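Local coordinates for beta-lactamase-related domain-containing protein (Bacteroides dorei DSM 17855, PDB 5TGF) that is probably a serine hydrolase of the beta-lactamase-related family that can also bind calcium, though its substrate is not established, at residues A[8-13]-A[332-337]; A[120-125]-A[196-200]; A[280-284]-A[295-299]. All blocks are in the same frame, centred on the assembly; numbering follows the deposited sequence.

Interaction 1. Residues A[8-13]-A[332-337]; sequences YDFTPL and TVTKIV
The N-terminal helix 11-22 and the C-terminal helix 328-337 pack side by side on one face of the antiparallel sheet, and the contact between them centres on Phe10 and Ile336. Methyl CG2 of Ile336 sits over the middle of the Phe10 ring, 3.8 Å from its centroid and 9° off the ring normal, a CH-pi contact. CG2 is placed there by standing anti to its own backbone N, while CG1, anti to the carbonyl carbon, brings CD1 to within 3.9 Å of Leu13 CB. The carbonyl O of Asp9 also lies against this side chain, 3.5 Å from Ile336 CG2. Further along, Leu13 CD2 meets Val333 CG2 at 4.0 Å, and the CG2 methyl of Thr332 fills in beside the backbone N of Leu13. Tyr8 turns its ring edge to the backbone carbonyls of Ile336 and Val337, with CE1 3.6 Å from Val337 O. A water bridges the backbones, accepting from Asp9 N and donating to Ile336 O. Asp9 OD1 accepts from Thr11 N, an Asx turn leading into the helix, and also from Thr11 OG1. Leu40 and Phe41 of strand 38-46 lie beneath. Terminal helices paired on one sheet face are typical of the alpha/beta domain of serine beta-lactamases and their relatives.

Interaction 2. Residues A[120-125]-A[196-200]; sequences DNYNHL and APMLG
Running past the start of helix 198-201, the loop 120-125 comes closest where Asp120 and Pro197 have their CA atoms 5.4 Å apart, and a cis peptide bond before Pro197 turns the incoming chain. Here Asp120 O receives a CA-H...O contact from Pro197, while the two side chains cross at about a right angle, Asp120 CG 3.7 Å from Pro197 CB. Methyl CB of Ala196 lies beside the amide oxygen of Asn121, with 3.2 Å between CB and OD1.

Asp120 OD1 also accepts from Tyr122 N at 3.0 Å, nearly along the C-O bond, which makes an Asx turn and helps hold the carboxylate, whose OD2 has a weak bond from Gln153. A water fills the angle between the segments: it donates to Asp120 OD1 and to Tyr122 O, and accepts from Met198 N at 2.9 Å, so the first backbone N-H of the helix is satisfied through solvent. This helix leads toward a probable active site of the serine beta-lactamase type, since Gly200 O accepts from Lys61 of a possible SxxK motif; a glycerol, probably from the crystallisation liquor, is bound by Ala196 O beside Pro197.

Beyond the water, selenomethionine Met198 reaches toward the loop. Its CG is anti to the backbone N (chi1 -170°), and the bend at chi3 (-69°) turns methyl CE into the loop backbone, 3.3 Å from Asn123 O. Its selenium lies 4.1 Å from Leu125 CD2. The other methyl of Leu125, CD1, meets Leu199 CD1 at 3.9 Å, with Phe167 of helix 167-179 touching both leucines.

Interaction 3. Residues A[280-284]-A[295-299]; sequences EAYQI and WINKR
Arg299 lays its guanidinium flat over one face of the Tyr282 ring, the centres 3.9 Å apart and the planes only 8° from parallel, a stacked cation-pi pair. The arginine chain is extended from CG to NE, so CD travels over the same face and adds a CH-pi contact before CZ arrives opposite CE2.

The pair lies at the open end of the beta hairpin formed by strands 281-285 and 293-297, in the antiparallel sheet. Two mutual bonds, Ile284 N to Ile296 O at 3.0 Å and Ile296 N to Ile284 O at 2.9 Å, mark a hydrogen-bonded pair; Gln283 and Asn297 form the adjoining non-hydrogen-bonded pair. Past them Lys298 N donates to Tyr282 O over 2.7 Å, a further backbone bond just past the end of strand 293-297. On the other edge of strand 281-285, Tyr282 and Gln283 both face Leu273 in a classic beta bulge.

Lys298 runs its aliphatic chain by Ala281 O, with CE 4.2 Å from Ile284 CD1, and its NZ ends on Gln238. Gln283 NE2 is held by Glu272 and Asn297 OD1 by Asp300 N, which helps set both amides. Their planes stand 73° apart, and Asn297 ND2 donates within its own amide plane to Gln283 OE1 at 2.9 Å, tilted 34° from the glutamine carbonyl plane.

Interactions 1 and 3 adjoin: helix 328-337 packs against the sheet, where Val333 CG2 lies 3.8 Å from Trp295 CZ2 and Thr334 OG1 is 3.9 Å from Asn297 ND2. Their centres are about 17 Å apart. Interaction 2 lies across the chain's centre, its own centre about 37 Å from that of interaction 1 and about 29 Å from that of interaction 3, and it touches neither. It lies toward the presumed catalytic region: the Leu199 side chain is near, without touching, residues of a possible SxxK motif, and is about 10 Å from that of Leu77, a calcium ligand seen for this protein although no calcium is bound in this model.

Interaction 1. Residues A[8-13]-A[332-337]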
loop_
_atom_site.group_PDB
_atom_site.type_symbol
_atom_site.label_atom_id
_atom_site.label_comp_id
_atom_site.label_asym_id
_atom_site.label_seq_id
_atom_site.Cartn_x
_atom_site.Cartn_y
_atom_site.Cartn_z
ATOM N N TYR A 8 4.359 28.616 -5.550
ATOM C CA TYR A 8 4.719 28.073 -4.255
ATOM C C TYR A 8 6.214 28.052 -4.120
ATOM O O TYR A 8 6.911 28.014 -5.134
ATOM C CB TYR A 8 4.187 26.646 -4.171
ATOM C CG TYR A 8 2.706 26.563 -4.444
ATOM C CD1 TYR A 8 1.801 26.745 -3.427
ATOM C CD2 TYR A 8 2.219 26.339 -5.730
ATOM C CE1 TYR A 8 0.438 26.660 -3.653
ATOM C CE2 TYR A 8 0.853 26.236 -5.959
ATOM C CZ TYR A 8 -0.020 26.396 -4.898
ATOM O OH TYR A 8 -1.372 26.343 -5.089
ATOM N N ASP A 9 6.722 28.051 -2.892
ATOM C CA ASP A 9 8.160 27.880 -2.689
ATOM C C ASP A 9 8.469 26.479 -2.159
ATOM O O ASP A 9 8.223 26.207 -0.998
ATOM C CB ASP A 9 8.704 28.953 -1.735
ATOM C CG ASP A 9 10.213 28.863 -1.521
ATOM O OD1 ASP A 9 10.921 28.005 -2.112
ATOM O OD2 ASP A 9 10.699 29.666 -0.700
ATOM N N PHE A 10 9.029 25.615 -3.017
ATOM C CA PHE A 10 9.321 24.217 -2.655
ATOM C C PHE A 10 10.729 23.976 -2.079
ATOM O O PHE A 10 11.096 22.854 -1.819
ATOM C CB PHE A 10 9.059 23.297 -3.853
ATOM C CG PHE A 10 7.632 22.888 -3.973
ATOM C CD1 PHE A 10 7.159 21.782 -3.271
ATOM C CD2 PHE A 10 6.742 23.661 -4.674
ATOM C CE1 PHE A 10 5.818 21.455 -3.283
ATOM C CE2 PHE A 10 5.402 23.320 -4.727
ATOM C CZ PHE A 10 4.932 22.219 -3.997
ATOM N N THR A 11 11.473 25.037 -1.781
ATOM C CA THR A 11 12.765 24.911 -1.163
ATOM C C THR A 11 12.810 24.037 0.100
ATOM O O THR A 11 13.743 23.259 0.257
ATOM C CB THR A 11 13.338 26.305 -0.816
ATOM O OG1 THR A 11 13.457 27.038 -2.022
ATOM C CG2 THR A 11 14.688 26.192 -0.182
ATOM N N PRO A 12 11.851 24.201 1.031
ATOM C CA PRO A 12 11.967 23.386 2.239
ATOM C C PRO A 12 11.895 21.854 1.944
ATOM O O PRO A 12 12.579 21.059 2.602
ATOM C CB PRO A 12 10.796 23.857 3.094
ATOM C CG PRO A 12 10.467 25.217 2.575
ATOM C CD PRO A 12 10.701 25.123 1.107
ATOM N N LEU A 13 11.090 21.454 0.960
ATOM C CA LEU A 13 11.001 20.040 0.591
ATOM C C LEU A 13 12.309 19.589 -0.063
ATOM O O LEU A 13 12.877 18.559 0.292
ATOM C CB LEU A 13 9.825 19.819 -0.356
ATOM C CG LEU A 13 9.589 18.404 -0.860
ATOM C CD1 LEU A 13 9.262 17.509 0.326
ATOM C CD2 LEU A 13 8.462 18.364 -1.891
ATOM N N THR A 332 5.450 18.642 5.046
ATOM C CA THR A 332 6.168 19.766 4.425
ATOM C C THR A 332 5.407 20.279 3.203
ATOM O O THR A 332 5.280 21.504 2.989
ATOM C CB THR A 332 7.605 19.373 4.083
ATOM O OG1 THR A 332 8.284 18.854 5.239
ATOM C CG2 THR A 332 8.418 20.572 3.543
ATOM N N VAL A 333 4.821 19.383 2.427
ATOM C CA VAL A 333 3.934 19.804 1.325
ATOM C C VAL A 333 2.709 20.566 1.828
ATOM O O VAL A 333 2.327 21.608 1.276
ATOM C CB VAL A 333 3.549 18.643 0.403
ATOM C CG1 VAL A 333 2.458 19.003 -0.577
ATOM C CG2 VAL A 333 4.776 18.122 -0.343
ATOM N N THR A 334 2.112 20.081 2.905
ATOM C CA THR A 334 0.949 20.759 3.478
ATOM C C THR A 334 1.289 22.194 3.869
ATOM O O THR A 334 0.569 23.103 3.509
ATOM C CB THR A 334 0.372 19.962 4.684
ATOM O OG1 THR A 334 -0.260 18.772 4.198
ATOM C CG2 THR A 334 -0.672 20.784 5.420
ATOM N N LYS A 335 2.438 22.387 4.478
ATOM C CA LYS A 335 2.918 23.741 4.810
ATOM C C LYS A 335 3.112 24.588 3.547
ATOM O O LYS A 335 2.635 25.727 3.472
ATOM C CB LYS A 335 4.208 23.640 5.588
ATOM C CG LYS A 335 4.659 24.899 6.310
ATOM C CD LYS A 335 5.951 24.605 7.075
ATOM C CE LYS A 335 6.229 25.598 8.197
ATOM N NZ LYS A 335 5.855 26.995 7.832
ATOM N N ILE A 336 3.754 23.999 2.531
ATOM C CA ILE A 336 4.113 24.733 1.330
ATOM C C ILE A 336 2.885 25.188 0.573
ATOM O O ILE A 336 2.822 26.354 0.137
ATOM C CB ILE A 336 5.073 23.924 0.418
ATOM C CG1 ILE A 336 6.452 23.839 1.059
ATOM C CG2 ILE A 336 5.159 24.536 -0.974
ATOM C CD1 ILE A 336 7.288 22.706 0.530
ATOM N N VAL A 337 1.921 24.306 0.367
ATOM C CA VAL A 337 0.817 24.627 -0.524
ATOM C C VAL A 337 -0.257 25.454 0.164
ATOM O O VAL A 337 -1.173 25.912 -0.494
ATOM C CB VAL A 337 0.155 23.416 -1.229
ATOM C CG1 VAL A 337 1.178 22.589 -1.997
ATOM C CG2 VAL A 337 -0.591 22.518 -0.254
HETATM O O HOH W 1 4.755 28.175 -0.740
#

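Interaction 2. Residues A[120-125]-A[196-200]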
loop_
_atom_site.group_PDB
_atom_site.type_symbol
_atom_site.label_atom_id
_atom_site.label_comp_id
_atom_site.label_asym_id
_atom_site.label_seq_id
_atom_site.Cartn_x
_atom_site.Cartn_y
_atom_site.Cartn_z
ATOM N N ASP A 120 8.218 -16.430 2.590
ATOM C CA ASP A 120 7.281 -16.544 1.440
ATOM C C ASP A 120 7.779 -15.672 0.295
ATOM O O ASP A 120 7.644 -14.451 0.374
ATOM C CB ASP A 120 5.859 -16.088 1.825
ATOM C CG ASP A 120 4.868 -16.130 0.642
ATOM O OD1 ASP A 120 5.322 -16.078 -0.530
ATOM O OD2 ASP A 120 3.620 -16.199 0.873
ATOM N N ASN A 121 8.446 -16.302 -0.686
ATOM C CA ASN A 121 8.892 -15.658 -1.930
ATOM C C ASN A 121 8.153 -16.283 -3.136
ATOM O O ASN A 121 8.628 -16.208 -4.271
ATOM C CB ASN A 121 10.409 -15.835 -2.131
ATOM C CG ASN A 121 11.234 -15.073 -1.116
ATOM O OD1 ASN A 121 10.897 -13.955 -0.750
ATOM N ND2 ASN A 121 12.350 -15.655 -0.696
ATOM N N TYR A 122 6.992 -16.877 -2.903
ATOM C CA TYR A 122 6.287 -17.614 -3.963
ATOM C C TYR A 122 5.944 -16.719 -5.154
ATOM O O TYR A 122 5.447 -15.637 -4.979
ATOM C CB TYR A 122 4.996 -18.215 -3.420
ATOM C CG TYR A 122 5.219 -19.432 -2.513
ATOM C CD1 TYR A 122 5.440 -20.678 -3.073
ATOM C CD2 TYR A 122 5.173 -19.332 -1.132
ATOM C CE1 TYR A 122 5.592 -21.805 -2.285
ATOM C CE2 TYR A 122 5.321 -20.445 -0.328
ATOM C CZ TYR A 122 5.545 -21.688 -0.915
ATOM O OH TYR A 122 5.694 -22.860 -0.176
ATOM N N ASN A 123 6.087 -17.260 -6.347
ATOM C CA ASN A 123 5.594 -16.588 -7.564
ATOM C C ASN A 123 4.231 -17.099 -8.021
ATOM O O ASN A 123 3.674 -16.598 -9.012
ATOM C CB ASN A 123 6.619 -16.705 -8.674
ATOM C CG ASN A 123 7.849 -15.906 -8.394
ATOM O OD1 ASN A 123 7.775 -14.733 -8.033
ATOM N ND2 ASN A 123 8.984 -16.498 -8.633
ATOM N N HIS A 124 3.645 -18.014 -7.254
ATOM C CA HIS A 124 2.274 -18.442 -7.499
ATOM C C HIS A 124 1.489 -18.500 -6.227
ATOM O O HIS A 124 1.889 -19.165 -5.242
ATOM C CB HIS A 124 2.244 -19.815 -8.190
ATOM C CG HIS A 124 3.027 -19.857 -9.453
ATOM N ND1 HIS A 124 2.539 -19.371 -10.647
ATOM C CD2 HIS A 124 4.307 -20.232 -9.693
ATOM C CE1 HIS A 124 3.496 -19.412 -11.559
ATOM N NE2 HIS A 124 4.576 -19.935 -11.003
ATOM N N LEU A 125 0.356 -17.817 -6.213
ATOM C CA LEU A 125 -0.393 -17.723 -4.984
ATOM C C LEU A 125 -1.021 -19.039 -4.534
ATOM O O LEU A 125 -1.192 -19.272 -3.337
ATOM C CB LEU A 125 -1.430 -16.618 -5.083
ATOM C CG LEU A 125 -0.872 -15.212 -5.220
ATOM C CD1 LEU A 125 -2.054 -14.241 -5.198
ATOM C CD2 LEU A 125 0.136 -14.901 -4.116
ATOM N N ALA A 196 8.939 -8.909 -0.402
ATOM C CA ALA A 196 8.132 -10.128 -0.382
ATOM C C ALA A 196 7.223 -10.056 0.845
ATOM O O ALA A 196 7.521 -9.282 1.754
ATOM C CB ALA A 196 9.033 -11.350 -0.285
ATOM N N PRO A 197 6.079 -10.783 0.853
ATOM C CA PRO A 197 5.544 -11.664 -0.190
ATOM C C PRO A 197 4.955 -10.867 -1.346
ATOM O O PRO A 197 4.979 -9.640 -1.309
ATOM C CB PRO A 197 4.455 -12.469 0.523
ATOM C CG PRO A 197 4.130 -11.731 1.743
ATOM C CD PRO A 197 5.211 -10.724 2.038
HETATM N N MSE A 198 4.446 -11.552 -2.357
HETATM C CA MSE A 198 4.017 -10.874 -3.622
HETATM C C MSE A 198 3.227 -9.602 -3.383
HETATM O O MSE A 198 3.602 -8.522 -3.866
HETATM C CB MSE A 198 3.224 -11.873 -4.491
HETATM C CG MSE A 198 2.983 -11.313 -5.895
HETATM SE SE MSE A 198 1.763 -12.461 -6.944
HETATM C CE MSE A 198 3.001 -13.975 -7.135
ATOM N N LEU A 199 2.052 -9.714 -2.776
ATOM C CA LEU A 199 1.144 -8.570 -2.714
ATOM C C LEU A 199 1.702 -7.582 -1.698
ATOM O O LEU A 199 1.702 -6.352 -1.923
ATOM C CB LEU A 199 -0.277 -8.961 -2.305
ATOM C CG LEU A 199 -1.222 -9.362 -3.480
ATOM C CD1 LEU A 199 -0.764 -10.683 -4.076
ATOM C CD2 LEU A 199 -2.672 -9.441 -3.045
ATOM N N GLY A 200 2.067 -8.104 -0.538
ATOM C CA GLY A 200 2.406 -7.203 0.574
ATOM C C GLY A 200 3.665 -6.381 0.318
ATOM O O GLY A 200 3.766 -5.226 0.729
HETATM O O HOH W 2 4.931 -14.362 -2.526
#

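Interaction 3. Residues A[280-284]-A[295-299]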
loop_
_atom_site.group_PDB
_atom_site.type_symbol
_atom_site.label_atom_id
_atom_site.label_comp_id
_atom_site.label_asym_id
_atom_site.label_seq_id
_atom_site.Cartn_x
_atom_site.Cartn_y
_atom_site.Cartn_z
ATOM N N GLU A 280 -14.298 10.462 8.066
ATOM C CA GLU A 280 -13.634 10.393 6.787
ATOM C C GLU A 280 -12.113 10.603 6.990
ATOM O O GLU A 280 -11.664 11.471 7.740
ATOM C CB GLU A 280 -14.183 11.457 5.802
ATOM C CG GLU A 280 -15.657 11.298 5.434
ATOM C CD GLU A 280 -15.900 10.268 4.327
ATOM O OE1 GLU A 280 -16.266 9.128 4.664
ATOM O OE2 GLU A 280 -15.722 10.598 3.129
ATOM N N ALA A 281 -11.328 9.828 6.256
ATOM C CA ALA A 281 -9.883 10.028 6.218
ATOM C C ALA A 281 -9.574 11.028 5.095
ATOM O O ALA A 281 -10.098 10.926 3.983
ATOM C CB ALA A 281 -9.175 8.698 5.965
ATOM N N TYR A 282 -8.787 12.031 5.415
ATOM C CA TYR A 282 -8.405 13.038 4.434
ATOM C C TYR A 282 -6.920 13.008 4.093
ATOM O O TYR A 282 -6.478 13.663 3.142
ATOM C CB TYR A 282 -8.860 14.430 4.910
ATOM C CG TYR A 282 -8.204 14.983 6.142
ATOM C CD1 TYR A 282 -6.978 15.623 6.077
ATOM C CD2 TYR A 282 -8.840 14.922 7.375
ATOM C CE1 TYR A 282 -6.373 16.143 7.206
ATOM C CE2 TYR A 282 -8.238 15.434 8.521
ATOM C CZ TYR A 282 -7.012 16.066 8.415
ATOM O OH TYR A 282 -6.397 16.582 9.511
ATOM N N GLN A 283 -6.157 12.198 4.796
ATOM C CA GLN A 283 -4.812 11.821 4.308
ATOM C C GLN A 283 -4.651 10.307 4.388
ATOM O O GLN A 283 -4.882 9.696 5.445
ATOM C CB GLN A 283 -3.714 12.532 5.086
ATOM C CG GLN A 283 -2.333 12.382 4.428
ATOM C CD GLN A 283 -1.289 13.333 4.995
ATOM O OE1 GLN A 283 -1.205 14.476 4.568
ATOM N NE2 GLN A 283 -0.488 12.856 5.955
ATOM N N ILE A 284 -4.329 9.720 3.252
ATOM C CA ILE A 284 -4.169 8.285 3.095
ATOM C C ILE A 284 -2.780 8.008 2.440
ATOM O O ILE A 284 -2.283 8.775 1.593
ATOM C CB ILE A 284 -5.296 7.749 2.183
ATOM C CG1 ILE A 284 -6.666 7.882 2.885
ATOM C CG2 ILE A 284 -5.072 6.285 1.803
ATOM C CD1 ILE A 284 -7.794 7.984 1.906
ATOM N N TRP A 295 1.118 9.325 -1.119
ATOM C CA TRP A 295 0.007 9.826 -0.330
ATOM C C TRP A 295 -0.983 10.650 -1.112
ATOM O O TRP A 295 -0.655 11.221 -2.177
ATOM C CB TRP A 295 0.518 10.623 0.857
ATOM C CG TRP A 295 0.859 12.050 0.567
ATOM C CD1 TRP A 295 0.131 13.146 0.937
ATOM C CD2 TRP A 295 2.057 12.554 -0.040
ATOM N NE1 TRP A 295 0.758 14.298 0.501
ATOM C CE2 TRP A 295 1.968 13.971 -0.037
ATOM C CE3 TRP A 295 3.208 11.951 -0.576
ATOM C CZ2 TRP A 295 2.965 14.803 -0.602
ATOM C CZ3 TRP A 295 4.202 12.770 -1.140
ATOM C CH2 TRP A 295 4.082 14.185 -1.114
ATOM N N ILE A 296 -2.162 10.775 -0.524
ATOM C CA ILE A 296 -3.164 11.726 -0.972
ATOM C C ILE A 296 -3.592 12.534 0.256
ATOM O O ILE A 296 -3.839 11.962 1.336
ATOM C CB ILE A 296 -4.366 11.003 -1.559
ATOM C CG1 ILE A 296 -4.006 10.336 -2.887
ATOM C CG2 ILE A 296 -5.549 11.934 -1.722
ATOM C CD1 ILE A 296 -5.142 9.491 -3.431
ATOM N N ASN A 297 -3.678 13.860 0.102
ATOM C CA ASN A 297 -4.308 14.729 1.103
ATOM C C ASN A 297 -5.479 15.468 0.451
ATOM O O ASN A 297 -5.284 16.371 -0.403
ATOM C CB ASN A 297 -3.302 15.699 1.715
ATOM C CG ASN A 297 -3.906 16.515 2.871
ATOM O OD1 ASN A 297 -4.928 17.186 2.710
ATOM N ND2 ASN A 297 -3.313 16.407 4.042
ATOM N N LYS A 298 -6.686 15.044 0.794
ATOM C CA LYS A 298 -7.874 15.594 0.138
ATOM C C LYS A 298 -8.130 17.062 0.482
ATOM O O LYS A 298 -8.724 17.763 -0.299
ATOM C CB LYS A 298 -9.108 14.762 0.442
ATOM C CG LYS A 298 -9.005 13.333 -0.075
ATOM C CD LYS A 298 -10.272 12.565 0.225
ATOM C CE LYS A 298 -10.011 11.069 0.206
ATOM N NZ LYS A 298 -11.273 10.310 0.119
ATOM N N ARG A 299 -7.734 17.494 1.669
ATOM C CA ARG A 299 -7.903 18.873 2.062
ATOM C C ARG A 299 -6.970 19.806 1.304
ATOM O O ARG A 299 -7.413 20.865 0.879
ATOM C CB ARG A 299 -7.682 19.024 3.554
ATOM C CG ARG A 299 -8.842 18.442 4.342
ATOM C CD ARG A 299 -8.918 19.086 5.706
ATOM N NE ARG A 299 -9.973 18.476 6.505
ATOM C CZ ARG A 299 -10.030 18.558 7.824
ATOM N NH1 ARG A 299 -9.084 19.233 8.484
ATOM N NH2 ARG A 299 -11.037 17.973 8.472
#